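Local atomic coordinates of T9SS C-terminal target domain-containing protein (Bacteroides cellulosilyticus, PDB entry 5JVK), a protein that probably hydrolyses O-glycosidic bonds as a family 39 glycoside hydrolase of a gut symbiont. Residues 116-122 with 157-162. Sequence-based numbering, arbitrary orientation.
Sequences NDYSKTF and QFVSAS
Tyr118 reaches from the first turn of its helix onto Gln157, Phe158 and Ala161. Its CB lies 4.1 Å from Ala161 CB. With CG beside the backbone N and anti to the carbonyl carbon (chi1 -81°), the ring is laid against helix 153-164. Gln157 CB sits almost squarely over one face, 3.7 Å from the Tyr118 ring centroid, and the rest of the glutamine runs across the ring to the CE2 side, where its CD lies 3.6 Å from Tyr118 CE2. On the other long side, CE1 points into the middle of the Phe158 ring, an edge-to-face pair with planes at 90°. At the tip, Tyr118 OH stops 3.7 Å from Phe158 CE1. Losing the phenol to an alanine here would probably leave the Phe158 face and the Gln157 chain without their shared partner. One turn on, Phe122 takes Ala161 CB over its face in a CH-pi contact, while its CZ meets the edge of Phe158. Asp117 caps the helix start through Lys120 N. Helices 118-127 and 153-164 are neighbours on the outside of the eight-stranded beta/alpha barrel, and their segments 118-122 and 157-162 cross at -51°; Phe122, Phe158 and Ser162 rest on strand 132-138 between them in sequence.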
# COMPACT_ATOMS: atom_id res chain seq x y z
N ASN A 116 -17.92 9.26 4.50
CA ASN A 116 -17.42 10.13 5.58
C ASN A 116 -17.26 9.39 6.92
O ASN A 116 -17.39 10.00 7.99
CB ASN A 116 -18.32 11.37 5.71
CG ASN A 116 -17.63 12.54 6.40
OD1 ASN A 116 -16.41 12.69 6.35
ND2 ASN A 116 -18.43 13.40 7.04
N ASP A 117 -16.97 8.09 6.85
CA ASP A 117 -16.82 7.23 8.02
C ASP A 117 -15.34 6.85 8.12
O ASP A 117 -14.90 5.84 7.55
CB ASP A 117 -17.73 6.00 7.87
CG ASP A 117 -17.77 5.12 9.12
OD1 ASP A 117 -18.67 4.26 9.19
OD2 ASP A 117 -16.92 5.27 10.02
N TYR A 118 -14.58 7.67 8.84
CA TYR A 118 -13.13 7.50 8.96
C TYR A 118 -12.73 6.31 9.83
O TYR A 118 -11.74 5.63 9.53
CB TYR A 118 -12.46 8.79 9.46
CG TYR A 118 -12.25 9.82 8.37
CD1 TYR A 118 -10.97 10.06 7.84
CD2 TYR A 118 -13.32 10.53 7.83
CE1 TYR A 118 -10.78 10.99 6.83
CE2 TYR A 118 -13.13 11.47 6.82
CZ TYR A 118 -11.86 11.70 6.33
OH TYR A 118 -11.67 12.62 5.33
N SER A 119 -13.49 6.05 10.90
CA SER A 119 -13.21 4.92 11.78
C SER A 119 -13.35 3.56 11.07
O SER A 119 -12.55 2.66 11.31
CB SER A 119 -14.11 4.96 13.02
OG SER A 119 -15.47 4.98 12.65
N LYS A 120 -14.35 3.44 10.20
CA LYS A 120 -14.57 2.21 9.42
C LYS A 120 -13.44 1.97 8.42
O LYS A 120 -12.90 0.87 8.35
CB LYS A 120 -15.91 2.27 8.69
CG LYS A 120 -16.27 0.98 7.94
CD LYS A 120 -17.76 0.87 7.66
CE LYS A 120 -18.26 1.91 6.67
NZ LYS A 120 -17.69 1.72 5.30
N THR A 121 -13.11 3.01 7.64
CA THR A 121 -12.03 2.93 6.65
C THR A 121 -10.68 2.61 7.31
O THR A 121 -9.94 1.78 6.80
CB THR A 121 -11.95 4.23 5.80
OG1 THR A 121 -13.09 4.31 4.94
CG2 THR A 121 -10.69 4.28 4.93
N PHE A 122 -10.38 3.25 8.44
CA PHE A 122 -9.11 3.01 9.15
C PHE A 122 -9.05 1.69 9.91
O PHE A 122 -7.95 1.18 10.15
CB PHE A 122 -8.73 4.19 10.05
CG PHE A 122 -7.93 5.23 9.34
CD1 PHE A 122 -8.53 6.13 8.46
CD2 PHE A 122 -6.55 5.29 9.50
CE1 PHE A 122 -7.78 7.07 7.78
CE2 PHE A 122 -5.79 6.23 8.82
CZ PHE A 122 -6.41 7.12 7.96
N GLN A 157 -9.56 14.77 10.91
CA GLN A 157 -10.19 13.45 10.77
C GLN A 157 -9.17 12.36 10.40
O GLN A 157 -9.14 11.30 11.03
CB GLN A 157 -11.32 13.49 9.72
CG GLN A 157 -12.57 14.22 10.17
CD GLN A 157 -13.64 14.28 9.09
OE1 GLN A 157 -13.47 14.96 8.08
NE2 GLN A 157 -14.75 13.58 9.31
N PHE A 158 -8.35 12.64 9.38
CA PHE A 158 -7.29 11.72 8.94
C PHE A 158 -6.29 11.40 10.05
O PHE A 158 -5.99 10.23 10.30
CB PHE A 158 -6.52 12.27 7.71
CG PHE A 158 -7.02 11.76 6.39
CD1 PHE A 158 -7.66 12.60 5.48
CD2 PHE A 158 -6.84 10.42 6.04
CE1 PHE A 158 -8.12 12.12 4.26
CE2 PHE A 158 -7.30 9.93 4.83
CZ PHE A 158 -7.94 10.78 3.93
N VAL A 159 -5.78 12.44 10.71
CA VAL A 159 -4.71 12.29 11.70
C VAL A 159 -5.19 11.60 12.99
O VAL A 159 -4.49 10.74 13.51
CB VAL A 159 -4.03 13.65 12.01
CG1 VAL A 159 -3.01 13.52 13.14
CG2 VAL A 159 -3.35 14.18 10.75
N SER A 160 -6.37 11.96 13.49
CA SER A 160 -6.91 11.33 14.70
C SER A 160 -7.27 9.86 14.47
O SER A 160 -6.99 9.01 15.31
CB SER A 160 -8.11 12.11 15.25
OG SER A 160 -9.27 11.88 14.48
N ALA A 161 -7.87 9.58 13.31
CA ALA A 161 -8.18 8.20 12.91
C ALA A 161 -6.92 7.34 12.73
O ALA A 161 -6.94 6.15 13.01
CB ALA A 161 -9.01 8.18 11.64
N SER A 162 -5.84 7.95 12.25
CA SER A 162 -4.54 7.27 12.14
C SER A 162 -3.96 6.92 13.51
O SER A 162 -3.36 5.86 13.68
CB SER A 162 -3.53 8.13 11.37
OG SER A 162 -4.00 8.48 10.08